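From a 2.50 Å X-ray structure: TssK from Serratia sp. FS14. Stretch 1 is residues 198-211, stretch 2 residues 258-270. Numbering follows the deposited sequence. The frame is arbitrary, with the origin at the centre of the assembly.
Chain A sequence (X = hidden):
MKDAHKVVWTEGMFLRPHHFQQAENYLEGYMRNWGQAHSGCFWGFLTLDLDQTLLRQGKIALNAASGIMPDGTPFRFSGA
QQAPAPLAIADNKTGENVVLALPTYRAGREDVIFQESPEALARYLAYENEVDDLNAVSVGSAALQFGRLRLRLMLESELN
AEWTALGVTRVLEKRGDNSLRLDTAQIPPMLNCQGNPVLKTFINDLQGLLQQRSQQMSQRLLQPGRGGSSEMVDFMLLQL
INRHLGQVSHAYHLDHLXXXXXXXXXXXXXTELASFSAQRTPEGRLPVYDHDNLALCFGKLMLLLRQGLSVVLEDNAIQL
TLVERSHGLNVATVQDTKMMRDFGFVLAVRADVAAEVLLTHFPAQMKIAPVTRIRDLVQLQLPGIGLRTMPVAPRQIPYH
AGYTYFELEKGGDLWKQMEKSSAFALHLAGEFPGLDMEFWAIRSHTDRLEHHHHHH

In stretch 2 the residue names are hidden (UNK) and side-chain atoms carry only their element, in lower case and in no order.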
ATOM      1  N   VAL A 198     -17.453  -2.089   9.430  1.00 32.66           N
ATOM      2  CA  VAL A 198     -16.535  -2.995  10.088  1.00 33.89           C
ATOM      3  C   VAL A 198     -15.126  -2.792   9.562  1.00 37.42           C
ATOM      4  O   VAL A 198     -14.172  -2.670  10.330  1.00 38.60           O
ATOM      5  CB  VAL A 198     -16.996  -4.453   9.924  1.00 37.62           C
ATOM      6  CG1 VAL A 198     -16.020  -5.380  10.609  1.00 35.95           C
ATOM      7  CG2 VAL A 198     -18.366  -4.626  10.506  1.00 38.86           C
ATOM      8  N   LEU A 199     -14.974  -2.744   8.241  1.00 39.13           N
ATOM      9  CA  LEU A 199     -13.684  -2.390   7.669  1.00 35.50           C
ATOM     10  C   LEU A 199     -13.163  -1.074   8.230  1.00 34.21           C
ATOM     11  O   LEU A 199     -11.987  -0.964   8.573  1.00 37.35           O
ATOM     12  CB  LEU A 199     -13.779  -2.332   6.145  1.00 37.15           C
ATOM     13  CG  LEU A 199     -14.107  -3.653   5.446  1.00 35.42           C
ATOM     14  CD1 LEU A 199     -14.181  -3.471   3.962  1.00 35.38           C
ATOM     15  CD2 LEU A 199     -13.127  -4.733   5.783  1.00 32.67           C
ATOM     16  N   LYS A 200     -14.020  -0.072   8.367  1.00 35.56           N
ATOM     17  CA  LYS A 200     -13.513   1.208   8.842  1.00 38.72           C
ATOM     18  C   LYS A 200     -12.924   1.084  10.233  1.00 37.60           C
ATOM     19  O   LYS A 200     -11.908   1.707  10.538  1.00 40.97           O
ATOM     20  CB  LYS A 200     -14.601   2.281   8.837  1.00 38.14           C
ATOM     21  CG  LYS A 200     -15.010   2.786   7.474  1.00 39.21           C
ATOM     22  CD  LYS A 200     -15.848   4.034   7.595  1.00 46.50           C
ATOM     23  CE  LYS A 200     -15.066   5.191   8.199  1.00 55.04           C
ATOM     24  NZ  LYS A 200     -15.873   6.434   8.356  1.00 54.18           N
ATOM     25  N   THR A 201     -13.543   0.293  11.095  1.00 39.99           N
ATOM     26  CA  THR A 201     -13.013   0.205  12.442  1.00 40.35           C
ATOM     27  C   THR A 201     -11.762  -0.670  12.512  1.00 37.37           C
ATOM     28  O   THR A 201     -10.913  -0.432  13.354  1.00 38.82           O
ATOM     29  CB  THR A 201     -14.103  -0.282  13.400  1.00 43.07           C
ATOM     30  OG1 THR A 201     -14.725  -1.430  12.859  1.00 42.99           O
ATOM     31  CG2 THR A 201     -15.170   0.778  13.564  1.00 41.67           C
ATOM     32  N   PHE A 202     -11.617  -1.662  11.644  1.00 35.16           N
ATOM     33  CA  PHE A 202     -10.324  -2.318  11.502  1.00 35.19           C
ATOM     34  C   PHE A 202      -9.222  -1.294  11.297  1.00 38.72           C
ATOM     35  O   PHE A 202      -8.193  -1.318  11.977  1.00 38.45           O
ATOM     36  CB  PHE A 202     -10.327  -3.286  10.324  1.00 36.97           C
ATOM     37  CG  PHE A 202     -11.089  -4.536  10.557  1.00 37.97           C
ATOM     38  CD1 PHE A 202     -11.166  -5.101  11.812  1.00 40.30           C
ATOM     39  CD2 PHE A 202     -11.716  -5.173   9.516  1.00 39.25           C
ATOM     40  CE1 PHE A 202     -11.856  -6.267  12.012  1.00 38.72           C
ATOM     41  CE2 PHE A 202     -12.422  -6.338   9.728  1.00 35.92           C
ATOM     42  CZ  PHE A 202     -12.486  -6.876  10.969  1.00 35.59           C
ATOM     43  N   ILE A 203      -9.430  -0.375  10.356  1.00 35.41           N
ATOM     44  CA  ILE A 203      -8.425   0.641  10.099  1.00 35.76           C
ATOM     45  C   ILE A 203      -8.237   1.512  11.325  1.00 36.82           C
ATOM     46  O   ILE A 203      -7.116   1.765  11.768  1.00 37.65           O
ATOM     47  CB  ILE A 203      -8.814   1.482   8.877  1.00 34.65           C
ATOM     48  CG1 ILE A 203      -8.866   0.620   7.629  1.00 33.94           C
ATOM     49  CG2 ILE A 203      -7.857   2.628   8.689  1.00 35.06           C
ATOM     50  CD1 ILE A 203      -9.390   1.399   6.429  1.00 34.28           C
ATOM     51  N   ASN A 204      -9.333   1.971  11.897  1.00 36.16           N
ATOM     52  CA  ASN A 204      -9.219   2.905  12.993  1.00 38.55           C
ATOM     53  C   ASN A 204      -8.600   2.243  14.212  1.00 40.02           C
ATOM     54  O   ASN A 204      -7.778   2.849  14.904  1.00 40.86           O
ATOM     55  CB  ASN A 204     -10.591   3.498  13.284  1.00 41.31           C
ATOM     56  CG  ASN A 204     -10.557   4.513  14.366  1.00 43.62           C
ATOM     57  OD1 ASN A 204      -9.867   5.525  14.293  1.00 46.49           O
ATOM     58  ND2 ASN A 204     -11.305   4.250  15.397  1.00 46.71           N
ATOM     59  N   ASP A 205      -8.940   0.988  14.464  1.00 40.58           N
ATOM     60  CA  ASP A 205      -8.315   0.267  15.562  1.00 41.81           C
ATOM     61  C   ASP A 205      -6.826   0.078  15.336  1.00 40.01           C
ATOM     62  O   ASP A 205      -6.020   0.323  16.232  1.00 37.94           O
ATOM     63  CB  ASP A 205      -8.986  -1.082  15.752  1.00 46.29           C
ATOM     64  CG  ASP A 205     -10.336  -0.963  16.374  1.00 49.63           C
ATOM     65  OD1 ASP A 205     -10.607   0.050  17.032  1.00 56.13           O
ATOM     66  OD2 ASP A 205     -11.128  -1.886  16.198  1.00 47.21           O
ATOM     67  N   LEU A 206      -6.442  -0.384  14.154  1.00 36.94           N
ATOM     68  CA  LEU A 206      -5.029  -0.637  13.922  1.00 35.39           C
ATOM     69  C   LEU A 206      -4.209   0.640  14.054  1.00 37.83           C
ATOM     70  O   LEU A 206      -3.084   0.618  14.563  1.00 38.26           O
ATOM     71  CB  LEU A 206      -4.835  -1.272  12.558  1.00 33.87           C
ATOM     72  CG  LEU A 206      -3.379  -1.488  12.213  1.00 32.30           C
ATOM     73  CD1 LEU A 206      -2.772  -2.438  13.218  1.00 30.56           C
ATOM     74  CD2 LEU A 206      -3.230  -2.021  10.822  1.00 29.51           C
ATOM     75  N   GLN A 207      -4.770   1.772  13.640  1.00 36.99           N
ATOM     76  CA  GLN A 207      -4.033   3.014  13.754  1.00 34.78           C
ATOM     77  C   GLN A 207      -3.798   3.365  15.211  1.00 37.18           C
ATOM     78  O   GLN A 207      -2.692   3.748  15.589  1.00 42.94           O
ATOM     79  CB  GLN A 207      -4.766   4.126  13.005  1.00 34.18           C
ATOM     80  CG  GLN A 207      -4.131   5.503  13.155  1.00 42.82           C
ATOM     81  CD  GLN A 207      -4.711   6.570  12.221  1.00 42.88           C
ATOM     82  OE1 GLN A 207      -4.053   7.017  11.294  1.00 41.57           O
ATOM     83  NE2 GLN A 207      -5.932   6.979  12.477  1.00 44.63           N
ATOM     84  N   GLY A 208      -4.805   3.202  16.055  1.00 35.36           N
ATOM     85  CA  GLY A 208      -4.634   3.551  17.447  1.00 37.09           C
ATOM     86  C   GLY A 208      -3.652   2.646  18.151  1.00 37.90           C
ATOM     87  O   GLY A 208      -2.883   3.084  19.000  1.00 37.85           O
ATOM     88  N   LEU A 209      -3.659   1.372  17.809  1.00 37.45           N
ATOM     89  CA  LEU A 209      -2.642   0.490  18.334  1.00 36.24           C
ATOM     90  C   LEU A 209      -1.267   0.958  17.899  1.00 37.55           C
ATOM     91  O   LEU A 209      -0.356   1.107  18.723  1.00 37.11           O
ATOM     92  CB  LEU A 209      -2.912  -0.938  17.882  1.00 35.64           C
ATOM     93  CG  LEU A 209      -2.093  -2.012  18.591  1.00 44.26           C
ATOM     94  CD1 LEU A 209      -2.139  -1.885  20.121  1.00 44.33           C
ATOM     95  CD2 LEU A 209      -2.637  -3.335  18.190  1.00 39.80           C
ATOM     96  N   LEU A 210      -1.108   1.247  16.609  1.00 35.73           N
ATOM     97  CA  LEU A 210       0.196   1.686  16.156  1.00 32.50           C
ATOM     98  C   LEU A 210       0.584   3.006  16.795  1.00 35.75           C
ATOM     99  O   LEU A 210       1.757   3.225  17.092  1.00 36.33           O
ATOM    100  CB  LEU A 210       0.228   1.776  14.644  1.00 30.70           C
ATOM    101  CG  LEU A 210       0.003   0.453  13.943  1.00 31.72           C
ATOM    102  CD1 LEU A 210      -0.139   0.672  12.459  1.00 32.68           C
ATOM    103  CD2 LEU A 210       1.119  -0.508  14.234  1.00 32.18           C
ATOM    104  N   GLN A 211      -0.374   3.882  17.067  1.00 36.01           N
ATOM    105  CA  GLN A 211       0.010   5.105  17.748  1.00 36.57           C
ATOM    106  C   GLN A 211       0.422   4.816  19.179  1.00 38.25           C
ATOM    107  O   GLN A 211       1.358   5.430  19.695  1.00 39.12           O
ATOM    108  CB  GLN A 211      -1.116   6.127  17.691  1.00 35.12           C
ATOM    109  CG  GLN A 211      -1.320   6.703  16.302  1.00 35.62           C
ATOM    110  CD  GLN A 211      -2.704   7.248  16.102  1.00 39.62           C
ATOM    111  OE1 GLN A 211      -3.614   6.931  16.854  1.00 41.89           O
ATOM    112  NE2 GLN A 211      -2.877   8.062  15.081  1.00 40.03           N
ATOM    113  N   UNK A 258      -9.852  -0.024  -2.124  1.00 32.13           N
ATOM    114  CA  UNK A 258     -10.317  -1.387  -2.300  1.00 32.87           C
ATOM    115  C   UNK A 258      -9.725  -2.308  -1.226  1.00 36.43           C
ATOM    116  O   UNK A 258      -8.536  -2.215  -0.909  1.00 35.98           O
ATOM    117  n   UNK A 258     -11.519  -4.928  -5.016  1.00 34.84           N
ATOM    118  c   UNK A 258     -10.532  -3.214  -4.073  1.00 31.80           C
ATOM    119  n   UNK A 258     -10.320  -4.362  -3.346  1.00 34.65           N
ATOM    120  c   UNK A 258     -10.922  -5.376  -3.933  1.00 36.50           C
ATOM    121  c   UNK A 258      -9.944  -1.885  -3.698  1.00 32.40           C
ATOM    122  c   UNK A 258     -11.280  -3.583  -5.135  1.00 35.76           C
ATOM    123  N   UNK A 259     -10.537  -3.205  -0.662  1.00 36.20           N
ATOM    124  CA  UNK A 259     -10.071  -4.105   0.409  1.00 35.16           C
ATOM    125  C   UNK A 259      -8.885  -4.970   0.056  1.00 34.33           C
ATOM    126  O   UNK A 259      -8.068  -5.261   0.925  1.00 32.83           O
ATOM    127  c   UNK A 259     -12.435  -4.149   0.266  1.00 36.16           C
ATOM    128  c   UNK A 259     -11.301  -4.982   0.670  1.00 36.36           C
ATOM    129  c   UNK A 259     -11.995  -3.252  -0.826  1.00 36.42           C
ATOM    130  N   UNK A 260      -8.773  -5.410  -1.183  1.00 32.37           N
ATOM    131  CA  UNK A 260      -7.670  -6.273  -1.525  1.00 33.47           C
ATOM    132  C   UNK A 260      -6.359  -5.547  -1.375  1.00 34.82           C
ATOM    133  O   UNK A 260      -5.357  -6.139  -0.979  1.00 38.23           O
ATOM    134  c   UNK A 260      -7.849  -6.803  -2.929  1.00 31.19           C
ATOM    135  c   UNK A 260      -6.704  -7.651  -3.388  1.00 40.28           C
ATOM    136  o   UNK A 260      -5.885  -5.809  -4.727  1.00 39.76           O
ATOM    137  c   UNK A 260      -5.599  -6.848  -4.091  1.00 38.41           C
ATOM    138  o   UNK A 260      -4.444  -7.261  -4.003  1.00 38.85           O
ATOM    139  N   UNK A 261      -6.352  -4.260  -1.643  1.00 33.44           N
ATOM    140  CA  UNK A 261      -5.127  -3.520  -1.491  1.00 33.24           C
ATOM    141  C   UNK A 261      -4.756  -3.408  -0.023  1.00 34.65           C
ATOM    142  O   UNK A 261      -3.598  -3.598   0.355  1.00 35.61           O
ATOM    143  n   UNK A 261      -4.542   2.843  -2.689  1.00 45.49           N
ATOM    144  c   UNK A 261      -5.300  -2.161  -2.159  1.00 34.88           C
ATOM    145  n   UNK A 261      -2.277   2.984  -2.549  1.00 46.07           N
ATOM    146  c   UNK A 261      -4.101  -1.293  -2.149  1.00 41.02           C
ATOM    147  c   UNK A 261      -3.372   2.263  -2.620  1.00 44.40           C
ATOM    148  n   UNK A 261      -3.297   0.949  -2.613  1.00 44.62           N
ATOM    149  c   UNK A 261      -4.449   0.071  -2.662  1.00 44.48           C
ATOM    150  N   UNK A 262      -5.735  -3.150   0.821  1.00 33.88           N
ATOM    151  CA  UNK A 262      -5.460  -3.058   2.242  1.00 32.72           C
ATOM    152  C   UNK A 262      -4.996  -4.391   2.810  1.00 38.31           C
ATOM    153  O   UNK A 262      -4.124  -4.433   3.680  1.00 36.55           O
ATOM    154  c   UNK A 262      -6.703  -2.582   2.952  1.00 32.96           C
ATOM    155  c   UNK A 262      -6.560  -2.378   4.440  1.00 32.88           C
ATOM    156  c   UNK A 262      -5.716  -1.177   4.768  1.00 28.63           C
ATOM    157  c   UNK A 262      -7.932  -2.221   4.968  1.00 30.64           C
ATOM    158  N   UNK A 263      -5.573  -5.483   2.329  1.00 32.01           N
ATOM    159  CA  UNK A 263      -5.234  -6.788   2.848  1.00 33.65           C
ATOM    160  C   UNK A 263      -3.789  -7.124   2.539  1.00 36.72           C
ATOM    161  O   UNK A 263      -3.044  -7.578   3.412  1.00 38.55           O
ATOM    162  c   UNK A 263      -5.052 -10.032   2.319  1.00 35.29           C
ATOM    163  c   UNK A 263      -6.181  -7.818   2.254  1.00 32.71           C
ATOM    164  c   UNK A 263      -6.022  -9.179   2.809  1.00 33.72           C
ATOM    165  c   UNK A 263      -4.904 -11.305   2.835  1.00 37.21           C
ATOM    166  c   UNK A 263      -6.732 -10.905   4.320  1.00 35.59           C
ATOM    167  c   UNK A 263      -6.866  -9.631   3.810  1.00 36.42           C
ATOM    168  c   UNK A 263      -5.752 -11.736   3.836  1.00 36.47           C
ATOM    169  N   UNK A 264      -3.382  -6.908   1.291  1.00 36.94           N
ATOM    170  CA  UNK A 264      -2.021  -7.223   0.891  1.00 33.98           C
ATOM    171  C   UNK A 264      -1.001  -6.487   1.745  1.00 34.53           C
ATOM    172  O   UNK A 264       0.053  -7.030   2.067  1.00 38.12           O
ATOM    173  c   UNK A 264      -1.835  -6.885  -0.576  1.00 35.70           C
ATOM    174  N   UNK A 265      -1.291  -5.258   2.130  1.00 33.61           N
ATOM    175  CA  UNK A 265      -0.363  -4.571   3.006  1.00 34.99           C
ATOM    176  C   UNK A 265      -0.336  -5.210   4.390  1.00 36.12           C
ATOM    177  O   UNK A 265       0.727  -5.392   4.973  1.00 36.81           O
ATOM    178  c   UNK A 265      -0.722  -3.088   3.099  1.00 33.34           C
ATOM    179  o   UNK A 265      -0.641  -1.106   1.829  1.00 42.39           O
ATOM    180  o   UNK A 265       0.411  -2.799   1.000  1.00 40.93           O
ATOM    181  c   UNK A 265      -0.288  -2.287   1.890  1.00 45.93           C
ATOM    182  N   UNK A 266      -1.498  -5.550   4.932  1.00 33.36           N
ATOM    183  CA  UNK A 266      -1.560  -6.039   6.294  1.00 31.06           C
ATOM    184  C   UNK A 266      -1.003  -7.455   6.406  1.00 33.30           C
ATOM    185  O   UNK A 266      -0.387  -7.801   7.411  1.00 33.59           O
ATOM    186  c   UNK A 266      -5.712  -4.759   8.229  1.00 32.63           C
ATOM    187  c   UNK A 266      -6.633  -2.628   8.837  1.00 30.03           C
ATOM    188  c   UNK A 266      -5.561  -1.973   8.338  1.00 33.57           C
ATOM    189  c   UNK A 266      -6.718  -3.999   8.782  1.00 32.55           C
ATOM    190  c   UNK A 266      -3.417  -4.552   7.056  1.00 31.43           C
ATOM    191  c   UNK A 266      -4.615  -4.113   7.692  1.00 29.45           C
ATOM    192  c   UNK A 266      -3.004  -5.948   6.783  1.00 32.18           C
ATOM    193  c   UNK A 266      -4.560  -2.730   7.761  1.00 29.21           C
ATOM    194  c   UNK A 266      -2.717  -3.446   6.780  1.00 29.76           C
ATOM    195  n   UNK A 266      -3.387  -2.345   7.196  1.00 35.01           N
ATOM    196  N   UNK A 267      -1.166  -8.262   5.370  1.00 32.66           N
ATOM    197  CA  UNK A 267      -0.584  -9.589   5.377  1.00 35.35           C
ATOM    198  C   UNK A 267       0.927  -9.528   5.476  1.00 33.95           C
ATOM    199  O   UNK A 267       1.539 -10.273   6.245  1.00 51.13           O
ATOM    200  c   UNK A 267      -0.902 -12.209   2.577  1.00 32.48           C
ATOM    201  c   UNK A 267      -0.759 -12.640   5.015  1.00 31.90           C
ATOM    202  c   UNK A 267      -0.394 -11.690   3.885  1.00 35.04           C
ATOM    203  c   UNK A 267      -1.002 -10.326   4.124  1.00 32.28           C
ATOM    204  N   UNK A 268       1.547  -8.638   4.709  1.00 34.29           N
ATOM    205  CA  UNK A 268       2.988  -8.482   4.782  1.00 33.14           C
ATOM    206  C   UNK A 268       3.404  -7.979   6.147  1.00 32.55           C
ATOM    207  O   UNK A 268       4.372  -8.469   6.724  1.00 37.87           O
ATOM    208  c   UNK A 268       3.595  -6.998   1.234  1.00 38.78           C
ATOM    209  c   UNK A 268       3.404  -8.086   2.290  1.00 39.68           C
ATOM    210  o   UNK A 268       4.683  -6.495   1.034  1.00 41.22           O
ATOM    211  n   UNK A 268       2.526  -6.632   0.580  1.00 39.50           N
ATOM    212  c   UNK A 268       3.467  -7.534   3.692  1.00 35.80           C
ATOM    213  N   UNK A 269       2.695  -6.992   6.666  1.00 40.85           N
ATOM    214  CA  UNK A 269       2.905  -6.570   8.032  1.00 28.07           C
ATOM    215  C   UNK A 269       2.914  -7.780   8.969  1.00 31.03           C
ATOM    216  O   UNK A 269       3.835  -7.958   9.758  1.00 35.60           O
ATOM    217  c   UNK A 269       1.222  -3.396  11.360  1.00 28.60           C
ATOM    218  c   UNK A 269       3.227  -4.922  10.344  1.00 27.44           C
ATOM    219  c   UNK A 269       2.412  -3.499  12.014  1.00 29.79           C
ATOM    220  c   UNK A 269       3.413  -4.256  11.495  1.00 26.54           C
ATOM    221  c   UNK A 269       1.816  -5.569   8.391  1.00 30.23           C
ATOM    222  c   UNK A 269       2.042  -4.832   9.673  1.00 35.19           C
ATOM    223  c   UNK A 269       1.041  -4.057  10.207  1.00 29.51           C
ATOM    224  N   UNK A 270       1.924  -8.654   8.848  1.00 32.49           N
ATOM    225  CA  UNK A 270       1.842  -9.787   9.754  1.00 32.82           C
ATOM    226  C   UNK A 270       3.020 -10.728   9.565  1.00 34.74           C
ATOM    227  O   UNK A 270       3.688 -11.102  10.532  1.00 33.18           O
ATOM    228  c   UNK A 270       0.526 -10.527   9.557  1.00 32.41           C
TER

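Position 258 carries one carbon and then a five-membered ring of three carbons and two nitrogens, and it reaches nothing on stretch 1. That ring is His258. It sits at the N-cap, where its ND1 accepts from the backbone N of position 260 at 2.9 Å, a capping bond at the start of the helix.

Position 259 has three carbons that close a ring onto its own backbone nitrogen, and they pack against Leu199, so it is Pro259. Proline has no N-H to donate, which costs little in the first turn, where the helix offers that N-H no carbonyl partner. Its CG lies 4.1 Å from Leu199 CD1.

Position 260 shows three carbons, the third holding two oxygens, with nothing of stretch 1 near: Glu260, whose carboxylate is hydrogen-bonded elsewhere in the structure. Position 261 runs three carbons, a nitrogen, then a carbon bearing two more nitrogens, likewise out of reach. This is Arg261, extended.

Position 262 has four carbons, forked at the second, and points toward stretch 1, where it touches Ile203. The fork after a single CB carbon makes it Leu262, and its CD2 meets Ile203 CG1 at 4.0 Å.

Position 263 holds one carbon and a six-carbon ring with no further oxygen, buried but not against stretch 1, hence Phe263. Position 264 has a single carbon, also buried away from this contact, and is Ala264. At position 265, two carbons with two oxygens on the second, again out of reach, give Asp265.

Position 266 has one carbon followed by fused five- and six-membered rings containing eight carbons and one nitrogen, and it touches Phe202, Ile203 and Leu206. Only tryptophan fits, and Trp266 has the largest covered area of either stretch. Its ring is approached in two clear ways: Leu206 CD2 lies over one face, 3.4 Å from CZ2 and 3.8 Å from the centroid of the six-membered ring, a CH-pi contact, while Ile203 N lies at the edge, 3.9 Å from CH2. Phe202 adds its CB, 4.0 Å from CZ3.

Position 267, four carbons forked at the second with no contact here, is Leu267. Position 268 has three carbons, the third bearing one oxygen and one nitrogen, and reaches nothing on stretch 1: Gln268, whose NE2 donates to Ala264 O at 2.9 Å, one turn back.

Position 269 is one carbon and a six-carbon ring, pointing toward stretch 1 and touching Leu210. This is Phe269, which receives Leu210 CD2 at its ring edge, 3.9 Å from CZ. Position 270, one carbon, buried but out of reach of stretch 1, is Ala270.

The contact works without a single hydrogen bond between the stretches. Two helices run in the same general direction at 32°, their axes approach to 12.5 Å, and apolar side chains fill the space between them. Pro259, Leu262, Trp266 and Phe269, spaced three or four apart, meet Leu199, Phe202, Ile203, Leu206 and Leu210. For a designer, the rule is an apolar stripe on each helix, with the indole of Trp266 meeting Phe202, Ile203 and Leu206, while polar side chains stay out of the contact.

Stretch 2 258-270: HPERLFADWLQFA
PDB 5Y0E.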